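Local coordinates for protein ribonucleoside-diphosphate reductase, alpha chain (Actinobacillus ureae ATCC 25976, PDB 6DQX) that probably reduces ribonucleoside diphosphates to deoxyribonucleotides as the catalytic alpha subunit of a class Id ribonucleotide reductase, at residues E54-I59 with K75-M80; S104-Y109 with S287-L292; I245-F250 with I550-S555; W353-Q358 with S426-V431. All blocks are in the same frame, centred on the assembly; numbering follows the deposited sequence.

Overall arrangement
Interactions 2 and 3 both belong to the barrel sheet. Strands 105-109, 134-137, 181-186, 209-213 and 247-249 run parallel. Interaction 2 joins the first of them antiparallel to strand 288-296, and interaction 3 joins the last antiparallel to strand 549-554. They are thus the two seams between the half-barrels of the ribonucleotide reductase fold, with centres 20 Å apart. Interaction 1 pairs two helices of the N-terminal region, its centre 26 Å from that of interaction 2; its R57 side chain lies about 12 Å from a bound magnesium ion. Interaction 4 fixes a helix start to a loop and is nested within the chain segment closed by interaction 3, 21 Å away between centres.

Interaction 1: residues E54-I59 with K75-M80; sequences ERIRFI and KFYHYM
R57 NH1 sits over the centre of the Y77 ring, 3.6 Å from Y77 CD2. The whole guanidinium lies almost flat on that face, with the two planes only 20° apart. R57 CZ is 3.9 Å from the ring centroid and 11° off the ring normal, a clear cation-pi stack. The R57 chain leaves its helix beside the partner rather than straight at it. Bends at chi2 and chi3 curl the end back over the tyrosine. NH2 reaches toward the phenol end, near Y77 CZ, while NH1 covers the middle of the ring. No hydrogen bond crosses between the two segments.

The two segments belong to helices 52-67 and 72-82, which follow each other in the chain through a short link and form an antiparallel helical hairpin. Their axes come within 9.7 Å at an angle of 144°. Beneath the stack the contact is apolar and mostly buried. I56 points toward helix 72-82 and serves two partners: its CG2 touches Y77 CD1 at 3.9 Å, and its CG1 meets M80 CE, also at 3.9 Å. One turn on, I59 CG2 approaches F76 CE1 at 4.0 Å, obliquely to the ring. F315 of helix 308-327 packs on both I59 and F76. F30 meets the Y77 ring edge-to-face. The side chain of I59 is about 11 Å from that of H65, a magnesium-binding residue with no ion bound in this chain.

Interaction 2: residues S104-Y109 with S287-L292; sequences SCFGSY and SFVCCL
F288 turns its ring back across the strand pair and lays one face over G107. Its CG stands between the backbone N and the carbonyl carbon (chi1 67°), which brings the ring above the neighbouring strand. G107 CA is 3.5 Å from the ring centroid and close to the ring normal, a CH-pi contact. The absence of a side chain on G107 lets the ring come this near. C105 SG lies at the edge of the same ring, 3.9 Å from F288 CD1. On the opposite face of the sheet F106 and V289 run side by side in the same direction, with F106 CD2 3.7 Å from V289 CG1. S287 CB also touches the F106 ring.

The backbones are antiparallel. G107 N bonds F288 O at 2.8 Å, while the return bond from F288 N to G107 O is weak. S104 N bonds C290 O at 2.9 Å. At one end, a water links Y109 N to S287 OG, and the hydroxyls of S108 and S287 both bond the carboxylate of E123.

This is a seam between the two half-barrels. C105 SG is 3.5 Å from C290 CB, but the two SG atoms stand 5.1 Å apart, so no disulfide joins them here. Class I reductases carry a redox-active cysteine pair on the strands meeting at this seam; C105 and C290 are consistent with that pair, in its reduced state.

Interaction 3: residues I245-F250 with I550-S555; sequences IPYLFF and IYYQYS
Y247 packs against Y551 and Y552 to form an aromatic cluster. Y247 CE1 is 3.5 Å from Y551 CD1, which lies over one face of the Y247 ring toward its rim. These two planes meet obliquely, at 55°. The pair of Y247 and Y552 is T-shaped: the edge of Y247 is directed at the face of Y552, with the planes at 70°. The backbone of Y551 places its CB away from the partner segment. Its CG is anti to the backbone N (chi1 -165°), and the ring folds back to reach Y247. I245 CG2 flanks the cluster at 3.7 Å from Y552 CE1. On the other side of the strand L248 CB meets I550 CB at 4.1 Å, and the F250 ring adds to the cover over I550.

Outward from the rings, L248 and I550 form an antiparallel hydrogen-bonded pair. L248 N to I550 O and I550 N to L248 O both measure 3.0 Å. Beyond I550 the second strand is interrupted, and Y551 and Y552 make their contacts there through their rings. At the polar edge one water bridges the hydroxyls, 2.7 Å from Y247 OH and 2.8 Å from Y551 OH. K240 NZ bonds both P246 O and Y551 O.

The pair closes the second seam of the barrel. Strand 209-213 lies parallel to 247-249, and L248 and I550 pack on Y539 of helix 532-544.

Interaction 4: residues W353-Q358 with S426-V431; sequences WHSYLQ and SVSPSV
The first turn of helix 353-359 lies against the irregular segment 426-431, with the CA atoms of W353 and V431 5.1 Å apart and those of S355 and S428 5.5 Å apart. S355 and S428 exchange two bonds. S355 N gives its hydrogen to S428 OG at 3.0 Å, nearly straight at 166°. S428 N gives its own to S355 OG, also at 3.0 Å. With chi1 at 58° the S428 hydroxyl is turned back over its own backbone, toward the amide of S355. S428 CB also packs on H354 CB, and V427 CB lies beside S355 OG.

A water extends the link. It accepts from H354 N at 3.0 Å, lies 2.7 Å from S428 OG, and probably donates to S430 O. W353 N makes a weak, long bond to S430 O. The indole of W353 meets V431: its CD1 edge is 3.4 Å from V431 O and 4.0 Å from V431 CB. The indole N-H is used by Q508, and R512 makes a cation-pi contact with the ring. H354 ND1 bonds the backbone N of F434.

The amides of a first helical turn have no acceptor within their own helix. Here a serine hydroxyl and a water take that place, with a carbonyl adding a weak bond. All are neutral, so the buried joint is held by hydrogen bonds without an ion pair, and the helix dipole would probably strengthen them.

Interaction 1: residues E54-I59 with K75-M80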
# COMPACT_ATOMS: atom_id res chain seq x y z
N GLU A 54 -30.20 -3.83 -26.28
CA GLU A 54 -29.09 -3.47 -27.16
C GLU A 54 -27.77 -4.08 -26.67
O GLU A 54 -26.96 -4.58 -27.45
CB GLU A 54 -29.01 -1.94 -27.16
CG GLU A 54 -28.02 -1.32 -28.07
CD GLU A 54 -28.27 0.18 -28.18
OE1 GLU A 54 -28.75 0.81 -27.19
OE2 GLU A 54 -28.00 0.71 -29.26
N ARG A 55 -27.56 -4.00 -25.37
CA ARG A 55 -26.38 -4.58 -24.75
C ARG A 55 -26.31 -6.11 -24.98
O ARG A 55 -25.25 -6.64 -25.32
CB ARG A 55 -26.38 -4.22 -23.26
CG ARG A 55 -25.15 -4.64 -22.48
CD ARG A 55 -23.90 -3.88 -22.86
NE ARG A 55 -22.75 -4.49 -22.20
CZ ARG A 55 -21.58 -4.81 -22.75
NH1 ARG A 55 -21.32 -4.56 -24.02
NH2 ARG A 55 -20.65 -5.40 -22.00
N ILE A 56 -27.44 -6.79 -24.85
CA ILE A 56 -27.46 -8.26 -25.01
C ILE A 56 -27.10 -8.64 -26.44
O ILE A 56 -26.31 -9.54 -26.69
CB ILE A 56 -28.81 -8.87 -24.59
CG1 ILE A 56 -29.04 -8.68 -23.09
CG2 ILE A 56 -28.91 -10.33 -24.99
CD1 ILE A 56 -30.51 -8.77 -22.70
N ARG A 57 -27.71 -7.95 -27.41
CA ARG A 57 -27.36 -8.15 -28.79
C ARG A 57 -25.88 -7.91 -29.07
O ARG A 57 -25.26 -8.68 -29.80
CB ARG A 57 -28.23 -7.25 -29.71
CG ARG A 57 -27.89 -7.35 -31.20
CD ARG A 57 -28.52 -8.61 -31.79
NE ARG A 57 -29.96 -8.43 -32.07
CZ ARG A 57 -30.86 -9.41 -32.25
NH1 ARG A 57 -30.51 -10.71 -32.19
NH2 ARG A 57 -32.13 -9.11 -32.48
N PHE A 58 -25.32 -6.81 -28.55
CA PHE A 58 -23.91 -6.50 -28.74
C PHE A 58 -23.02 -7.62 -28.17
O PHE A 58 -22.07 -8.04 -28.80
CB PHE A 58 -23.53 -5.17 -28.09
CG PHE A 58 -22.07 -4.86 -28.18
CD1 PHE A 58 -21.55 -4.24 -29.31
CD2 PHE A 58 -21.20 -5.19 -27.15
CE1 PHE A 58 -20.20 -3.95 -29.40
CE2 PHE A 58 -19.85 -4.91 -27.23
CZ PHE A 58 -19.34 -4.30 -28.36
N ILE A 59 -23.37 -8.08 -26.98
CA ILE A 59 -22.58 -9.16 -26.32
C ILE A 59 -22.60 -10.44 -27.17
O ILE A 59 -21.54 -11.04 -27.42
CB ILE A 59 -23.12 -9.43 -24.90
CG1 ILE A 59 -22.74 -8.28 -23.99
CG2 ILE A 59 -22.61 -10.77 -24.35
CD1 ILE A 59 -23.43 -8.27 -22.64
N LYS A 75 -27.97 -18.11 -31.49
CA LYS A 75 -28.14 -19.17 -30.47
C LYS A 75 -28.01 -18.60 -29.08
O LYS A 75 -28.88 -18.80 -28.24
CB LYS A 75 -27.14 -20.30 -30.66
CG LYS A 75 -27.60 -21.38 -31.62
CD LYS A 75 -26.72 -22.62 -31.57
CE LYS A 75 -26.91 -23.44 -30.28
NZ LYS A 75 -28.18 -24.23 -30.21
N PHE A 76 -26.92 -17.85 -28.85
CA PHE A 76 -26.74 -17.19 -27.55
C PHE A 76 -27.90 -16.25 -27.22
O PHE A 76 -28.42 -16.26 -26.11
CB PHE A 76 -25.39 -16.46 -27.54
CG PHE A 76 -25.07 -15.79 -26.25
CD1 PHE A 76 -25.45 -14.48 -26.03
CD2 PHE A 76 -24.29 -16.43 -25.29
CE1 PHE A 76 -25.14 -13.84 -24.84
CE2 PHE A 76 -23.96 -15.80 -24.11
CZ PHE A 76 -24.37 -14.50 -23.89
N TYR A 77 -28.32 -15.45 -28.20
CA TYR A 77 -29.43 -14.52 -28.01
C TYR A 77 -30.73 -15.25 -27.66
O TYR A 77 -31.44 -14.85 -26.72
CB TYR A 77 -29.61 -13.64 -29.27
CG TYR A 77 -30.58 -12.49 -29.09
CD1 TYR A 77 -30.17 -11.28 -28.51
CD2 TYR A 77 -31.90 -12.59 -29.50
CE1 TYR A 77 -31.05 -10.23 -28.35
CE2 TYR A 77 -32.80 -11.53 -29.34
CZ TYR A 77 -32.35 -10.35 -28.77
OH TYR A 77 -33.21 -9.29 -28.61
N HIS A 78 -30.99 -16.36 -28.35
CA HIS A 78 -32.18 -17.18 -28.07
C HIS A 78 -32.20 -17.68 -26.64
O HIS A 78 -33.21 -17.54 -25.94
CB HIS A 78 -32.31 -18.38 -29.05
CG HIS A 78 -33.44 -19.30 -28.71
ND1 HIS A 78 -34.76 -18.91 -28.81
CD2 HIS A 78 -33.46 -20.57 -28.24
CE1 HIS A 78 -35.54 -19.91 -28.42
NE2 HIS A 78 -34.77 -20.92 -28.07
N TYR A 79 -31.09 -18.24 -26.19
CA TYR A 79 -31.03 -18.71 -24.83
C TYR A 79 -31.17 -17.59 -23.80
O TYR A 79 -31.87 -17.78 -22.77
CB TYR A 79 -29.78 -19.56 -24.61
CG TYR A 79 -29.76 -20.85 -25.42
CD1 TYR A 79 -30.92 -21.63 -25.61
CD2 TYR A 79 -28.57 -21.32 -25.97
CE1 TYR A 79 -30.88 -22.81 -26.33
CE2 TYR A 79 -28.52 -22.50 -26.70
CZ TYR A 79 -29.67 -23.24 -26.88
OH TYR A 79 -29.60 -24.42 -27.59
N MET A 80 -30.57 -16.43 -24.08
CA MET A 80 -30.84 -15.25 -23.25
C MET A 80 -32.33 -14.93 -23.21
O MET A 80 -32.90 -14.66 -22.12
CB MET A 80 -30.04 -14.02 -23.74
CG MET A 80 -28.54 -14.10 -23.51
SD MET A 80 -28.06 -13.94 -21.78
CE MET A 80 -28.31 -12.18 -21.55

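Interaction 2: residues S104-Y109 with S287-L292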
# COMPACT_ATOMS: atom_id res chain seq x y z
N SER A 104 -14.21 -12.19 -12.49
CA SER A 104 -14.97 -12.12 -11.20
C SER A 104 -14.17 -12.55 -9.96
O SER A 104 -14.71 -12.59 -8.85
CB SER A 104 -16.25 -12.98 -11.31
OG SER A 104 -17.21 -12.32 -12.14
N CYS A 105 -12.90 -12.86 -10.12
CA CYS A 105 -12.02 -13.09 -8.98
C CYS A 105 -10.57 -12.78 -9.37
O CYS A 105 -10.22 -12.74 -10.57
CB CYS A 105 -12.17 -14.54 -8.43
SG CYS A 105 -11.50 -15.81 -9.54
N PHE A 106 -9.74 -12.60 -8.36
CA PHE A 106 -8.32 -12.34 -8.52
C PHE A 106 -7.65 -12.77 -7.21
O PHE A 106 -7.90 -12.19 -6.14
CB PHE A 106 -8.09 -10.85 -8.81
CG PHE A 106 -6.70 -10.53 -9.28
CD1 PHE A 106 -5.62 -10.58 -8.41
CD2 PHE A 106 -6.46 -10.17 -10.60
CE1 PHE A 106 -4.33 -10.29 -8.83
CE2 PHE A 106 -5.17 -9.87 -11.04
CZ PHE A 106 -4.10 -9.95 -10.15
N GLY A 107 -6.85 -13.83 -7.28
CA GLY A 107 -6.27 -14.46 -6.10
C GLY A 107 -4.78 -14.52 -6.15
O GLY A 107 -4.22 -15.17 -7.03
N SER A 108 -4.12 -13.85 -5.20
CA SER A 108 -2.66 -13.74 -5.19
C SER A 108 -2.03 -14.58 -4.08
O SER A 108 -2.61 -14.76 -2.98
CB SER A 108 -2.20 -12.29 -5.03
OG SER A 108 -2.91 -11.45 -5.91
N TYR A 109 -0.84 -15.06 -4.37
CA TYR A 109 0.01 -15.72 -3.40
C TYR A 109 1.03 -14.67 -2.92
O TYR A 109 1.70 -14.05 -3.74
CB TYR A 109 0.73 -16.89 -4.04
CG TYR A 109 1.79 -17.50 -3.18
CD1 TYR A 109 1.48 -18.47 -2.24
CD2 TYR A 109 3.13 -17.07 -3.29
CE1 TYR A 109 2.47 -19.01 -1.43
CE2 TYR A 109 4.11 -17.58 -2.47
CZ TYR A 109 3.78 -18.55 -1.56
OH TYR A 109 4.78 -19.08 -0.77
N SER A 287 -1.28 -15.49 -10.42
CA SER A 287 -2.43 -15.12 -9.57
C SER A 287 -3.68 -15.66 -10.29
O SER A 287 -3.88 -15.38 -11.48
CB SER A 287 -2.52 -13.62 -9.42
OG SER A 287 -1.38 -13.18 -8.69
N PHE A 288 -4.49 -16.45 -9.61
CA PHE A 288 -5.67 -17.01 -10.28
C PHE A 288 -6.68 -15.95 -10.63
O PHE A 288 -6.87 -14.98 -9.88
CB PHE A 288 -6.28 -18.20 -9.53
CG PHE A 288 -6.91 -17.88 -8.19
CD1 PHE A 288 -8.11 -17.21 -8.10
CD2 PHE A 288 -6.33 -18.35 -7.02
CE1 PHE A 288 -8.71 -16.98 -6.84
CE2 PHE A 288 -6.92 -18.12 -5.78
CZ PHE A 288 -8.09 -17.43 -5.70
N VAL A 289 -7.29 -16.11 -11.81
CA VAL A 289 -8.46 -15.37 -12.22
C VAL A 289 -9.45 -16.34 -12.85
O VAL A 289 -9.08 -17.41 -13.34
CB VAL A 289 -8.13 -14.22 -13.19
CG1 VAL A 289 -7.27 -13.17 -12.52
CG2 VAL A 289 -7.41 -14.73 -14.44
N CYS A 290 -10.71 -15.92 -12.89
CA CYS A 290 -11.77 -16.77 -13.45
C CYS A 290 -12.94 -15.87 -13.85
O CYS A 290 -13.07 -14.76 -13.35
CB CYS A 290 -12.20 -17.78 -12.38
SG CYS A 290 -13.15 -19.18 -13.00
N CYS A 291 -13.78 -16.34 -14.75
CA CYS A 291 -14.98 -15.60 -15.09
C CYS A 291 -16.16 -16.51 -14.88
O CYS A 291 -16.00 -17.73 -14.79
CB CYS A 291 -14.94 -15.09 -16.51
SG CYS A 291 -14.72 -16.38 -17.72
N LEU A 292 -17.32 -15.91 -14.79
CA LEU A 292 -18.50 -16.67 -14.45
C LEU A 292 -19.70 -16.21 -15.20
O LEU A 292 -19.78 -15.07 -15.66
CB LEU A 292 -18.76 -16.64 -12.94
CG LEU A 292 -19.32 -15.42 -12.23
CD1 LEU A 292 -20.84 -15.34 -12.33
CD2 LEU A 292 -18.93 -15.41 -10.75
O HOH W 1 -17.01 -12.84 -14.79
O HOH W 2 0.10 -14.68 -7.02

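Interaction 3: residues I245-F250 with I550-S555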
# COMPACT_ATOMS: atom_id res chain seq x y z
N ILE A 245 -18.15 -14.55 10.01
CA ILE A 245 -16.85 -14.95 9.49
C ILE A 245 -15.95 -15.32 10.69
O ILE A 245 -16.33 -15.05 11.85
CB ILE A 245 -16.27 -13.82 8.59
CG1 ILE A 245 -15.79 -12.61 9.43
CG2 ILE A 245 -17.28 -13.43 7.53
CD1 ILE A 245 -14.73 -11.80 8.73
N PRO A 246 -14.78 -15.92 10.47
CA PRO A 246 -14.13 -16.14 9.15
C PRO A 246 -14.84 -17.14 8.24
O PRO A 246 -15.53 -18.02 8.72
CB PRO A 246 -12.78 -16.75 9.54
CG PRO A 246 -13.00 -17.38 10.88
CD PRO A 246 -14.00 -16.51 11.57
N TYR A 247 -14.57 -17.03 6.95
CA TYR A 247 -14.81 -18.15 6.03
C TYR A 247 -13.95 -19.36 6.42
O TYR A 247 -12.89 -19.23 7.04
CB TYR A 247 -14.46 -17.75 4.57
CG TYR A 247 -15.00 -16.39 4.15
CD1 TYR A 247 -16.22 -15.94 4.62
CD2 TYR A 247 -14.30 -15.58 3.25
CE1 TYR A 247 -16.73 -14.72 4.24
CE2 TYR A 247 -14.82 -14.34 2.86
CZ TYR A 247 -16.03 -13.93 3.37
OH TYR A 247 -16.59 -12.70 3.01
N LEU A 248 -14.43 -20.56 6.10
CA LEU A 248 -13.67 -21.77 6.30
C LEU A 248 -13.21 -22.31 4.96
O LEU A 248 -14.01 -22.41 4.03
CB LEU A 248 -14.52 -22.80 7.02
CG LEU A 248 -14.91 -22.35 8.44
CD1 LEU A 248 -15.95 -23.30 9.00
CD2 LEU A 248 -13.68 -22.30 9.33
N PHE A 249 -11.93 -22.65 4.87
CA PHE A 249 -11.35 -23.27 3.67
C PHE A 249 -10.78 -24.60 4.13
O PHE A 249 -9.78 -24.66 4.86
CB PHE A 249 -10.32 -22.34 3.04
CG PHE A 249 -9.59 -22.93 1.87
CD1 PHE A 249 -10.23 -23.12 0.65
CD2 PHE A 249 -8.26 -23.27 1.97
CE1 PHE A 249 -9.54 -23.65 -0.43
CE2 PHE A 249 -7.57 -23.81 0.89
CZ PHE A 249 -8.21 -24.00 -0.31
N PHE A 250 -11.47 -25.68 3.77
CA PHE A 250 -10.99 -27.03 4.10
C PHE A 250 -9.97 -27.48 3.08
O PHE A 250 -10.27 -28.11 2.09
CB PHE A 250 -12.17 -28.00 4.21
CG PHE A 250 -13.10 -27.65 5.32
CD1 PHE A 250 -12.62 -27.60 6.63
CD2 PHE A 250 -14.43 -27.34 5.09
CE1 PHE A 250 -13.47 -27.27 7.67
CE2 PHE A 250 -15.28 -27.00 6.14
CZ PHE A 250 -14.79 -26.98 7.42
N ILE A 550 -16.84 -23.17 3.60
CA ILE A 550 -18.08 -22.60 4.11
C ILE A 550 -17.92 -21.08 4.02
O ILE A 550 -16.84 -20.56 4.31
CB ILE A 550 -18.39 -23.01 5.57
CG1 ILE A 550 -18.71 -24.51 5.69
CG2 ILE A 550 -19.53 -22.18 6.13
CD1 ILE A 550 -20.04 -24.91 5.09
N TYR A 551 -19.00 -20.40 3.65
CA TYR A 551 -19.01 -18.95 3.46
C TYR A 551 -19.50 -18.26 4.76
O TYR A 551 -18.78 -18.34 5.74
CB TYR A 551 -19.84 -18.63 2.22
CG TYR A 551 -19.73 -17.25 1.61
CD1 TYR A 551 -18.62 -16.43 1.80
CD2 TYR A 551 -20.74 -16.78 0.78
CE1 TYR A 551 -18.54 -15.17 1.19
CE2 TYR A 551 -20.67 -15.56 0.17
CZ TYR A 551 -19.58 -14.76 0.39
OH TYR A 551 -19.54 -13.55 -0.23
N TYR A 552 -20.65 -17.59 4.77
CA TYR A 552 -21.18 -16.88 5.96
C TYR A 552 -22.06 -17.75 6.84
O TYR A 552 -22.82 -18.57 6.34
CB TYR A 552 -22.08 -15.69 5.55
CG TYR A 552 -21.36 -14.43 5.22
CD1 TYR A 552 -21.08 -13.48 6.22
CD2 TYR A 552 -20.97 -14.15 3.89
CE1 TYR A 552 -20.43 -12.29 5.91
CE2 TYR A 552 -20.30 -12.97 3.57
CZ TYR A 552 -20.03 -12.05 4.57
OH TYR A 552 -19.36 -10.88 4.25
N GLN A 553 -22.01 -17.51 8.15
CA GLN A 553 -23.00 -18.05 9.06
C GLN A 553 -23.90 -16.89 9.38
O GLN A 553 -23.46 -15.94 10.05
CB GLN A 553 -22.34 -18.61 10.31
CG GLN A 553 -23.30 -19.25 11.30
CD GLN A 553 -22.64 -19.59 12.61
OE1 GLN A 553 -21.60 -20.26 12.65
NE2 GLN A 553 -23.26 -19.15 13.71
N TYR A 554 -25.10 -16.91 8.82
CA TYR A 554 -26.11 -15.90 9.10
C TYR A 554 -26.83 -16.22 10.39
O TYR A 554 -26.86 -17.37 10.85
CB TYR A 554 -27.11 -15.79 7.96
CG TYR A 554 -26.54 -15.22 6.69
CD1 TYR A 554 -25.85 -14.00 6.70
CD2 TYR A 554 -26.70 -15.87 5.45
CE1 TYR A 554 -25.32 -13.46 5.54
CE2 TYR A 554 -26.18 -15.32 4.28
CZ TYR A 554 -25.48 -14.12 4.34
OH TYR A 554 -24.95 -13.54 3.20
N SER A 555 -27.41 -15.19 10.96
CA SER A 555 -28.23 -15.31 12.15
C SER A 555 -29.69 -15.06 11.77
O SER A 555 -29.99 -14.74 10.62
CB SER A 555 -27.77 -14.30 13.19
OG SER A 555 -28.50 -14.48 14.39
O HOH W 3 -17.41 -11.91 0.57

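Interaction 4: residues W353-Q358 with S426-V431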
# COMPACT_ATOMS: atom_id res chain seq x y z
N TRP A 353 -32.09 -22.92 -8.09
CA TRP A 353 -32.28 -24.28 -7.56
C TRP A 353 -33.58 -24.43 -6.76
O TRP A 353 -34.40 -25.31 -7.04
CB TRP A 353 -31.10 -24.64 -6.66
CG TRP A 353 -31.16 -25.93 -5.87
CD1 TRP A 353 -30.86 -26.07 -4.54
CD2 TRP A 353 -31.49 -27.25 -6.34
NE1 TRP A 353 -30.99 -27.40 -4.15
CE2 TRP A 353 -31.36 -28.14 -5.24
CE3 TRP A 353 -31.85 -27.77 -7.59
CZ2 TRP A 353 -31.63 -29.53 -5.35
CZ3 TRP A 353 -32.14 -29.16 -7.68
CH2 TRP A 353 -32.00 -30.00 -6.57
N HIS A 354 -33.78 -23.56 -5.77
CA HIS A 354 -34.99 -23.65 -4.96
C HIS A 354 -36.24 -23.37 -5.81
O HIS A 354 -37.26 -24.06 -5.68
CB HIS A 354 -34.93 -22.73 -3.76
CG HIS A 354 -35.89 -23.09 -2.68
ND1 HIS A 354 -36.11 -22.26 -1.59
CD2 HIS A 354 -36.66 -24.19 -2.48
CE1 HIS A 354 -36.98 -22.84 -0.78
NE2 HIS A 354 -37.34 -24.00 -1.30
N SER A 355 -36.12 -22.40 -6.73
CA SER A 355 -37.16 -22.16 -7.71
C SER A 355 -37.56 -23.40 -8.50
O SER A 355 -38.75 -23.68 -8.65
CB SER A 355 -36.80 -21.02 -8.67
OG SER A 355 -36.72 -19.79 -7.96
N TYR A 356 -36.57 -24.12 -9.04
CA TYR A 356 -36.86 -25.37 -9.73
C TYR A 356 -37.62 -26.35 -8.82
O TYR A 356 -38.61 -26.95 -9.25
CB TYR A 356 -35.57 -26.01 -10.25
CG TYR A 356 -35.80 -27.34 -10.90
CD1 TYR A 356 -36.30 -27.43 -12.18
CD2 TYR A 356 -35.55 -28.52 -10.21
CE1 TYR A 356 -36.55 -28.65 -12.78
CE2 TYR A 356 -35.78 -29.75 -10.80
CZ TYR A 356 -36.28 -29.81 -12.09
OH TYR A 356 -36.52 -31.03 -12.70
N LEU A 357 -37.16 -26.50 -7.58
CA LEU A 357 -37.82 -27.44 -6.66
C LEU A 357 -39.25 -27.02 -6.40
O LEU A 357 -40.16 -27.86 -6.45
CB LEU A 357 -37.06 -27.58 -5.35
CG LEU A 357 -35.68 -28.22 -5.50
CD1 LEU A 357 -35.02 -28.26 -4.16
CD2 LEU A 357 -35.74 -29.61 -6.13
N GLN A 358 -39.46 -25.72 -6.17
CA GLN A 358 -40.83 -25.23 -5.92
C GLN A 358 -41.74 -25.33 -7.13
O GLN A 358 -42.93 -25.64 -6.97
CB GLN A 358 -40.80 -23.82 -5.33
CG GLN A 358 -40.33 -23.83 -3.88
CD GLN A 358 -40.29 -22.44 -3.27
OE1 GLN A 358 -40.32 -21.45 -3.98
NE2 GLN A 358 -40.23 -22.37 -1.95
N SER A 426 -36.21 -12.65 -10.60
CA SER A 426 -36.25 -12.82 -9.14
C SER A 426 -36.25 -14.31 -8.71
O SER A 426 -36.91 -14.68 -7.75
CB SER A 426 -37.43 -12.07 -8.52
OG SER A 426 -37.23 -10.70 -8.68
N VAL A 427 -35.51 -15.14 -9.42
CA VAL A 427 -35.35 -16.54 -9.00
C VAL A 427 -34.49 -16.68 -7.75
O VAL A 427 -33.86 -15.71 -7.28
CB VAL A 427 -34.81 -17.46 -10.12
CG1 VAL A 427 -35.80 -17.52 -11.26
CG2 VAL A 427 -33.41 -17.07 -10.57
N SER A 428 -34.51 -17.87 -7.16
CA SER A 428 -33.80 -18.12 -5.94
C SER A 428 -32.29 -17.96 -6.20
O SER A 428 -31.79 -18.19 -7.30
CB SER A 428 -34.13 -19.52 -5.38
OG SER A 428 -33.82 -20.51 -6.34
N PRO A 429 -31.55 -17.55 -5.18
CA PRO A 429 -30.10 -17.36 -5.35
C PRO A 429 -29.29 -18.66 -5.34
O PRO A 429 -29.52 -19.49 -4.49
CB PRO A 429 -29.73 -16.49 -4.16
CG PRO A 429 -30.76 -16.75 -3.14
CD PRO A 429 -31.99 -17.27 -3.80
N SER A 430 -28.40 -18.82 -6.32
CA SER A 430 -27.51 -19.99 -6.44
C SER A 430 -28.23 -21.27 -6.03
O SER A 430 -29.26 -21.61 -6.63
CB SER A 430 -26.12 -19.81 -5.76
OG SER A 430 -26.21 -19.83 -4.35
N VAL A 431 -27.69 -21.98 -5.05
CA VAL A 431 -28.29 -23.22 -4.53
C VAL A 431 -28.94 -22.97 -3.17
O VAL A 431 -29.26 -23.89 -2.46
CB VAL A 431 -27.25 -24.36 -4.41
CG1 VAL A 431 -26.82 -24.81 -5.80
CG2 VAL A 431 -26.00 -23.94 -3.61
O HOH W 4 -31.64 -21.55 -5.06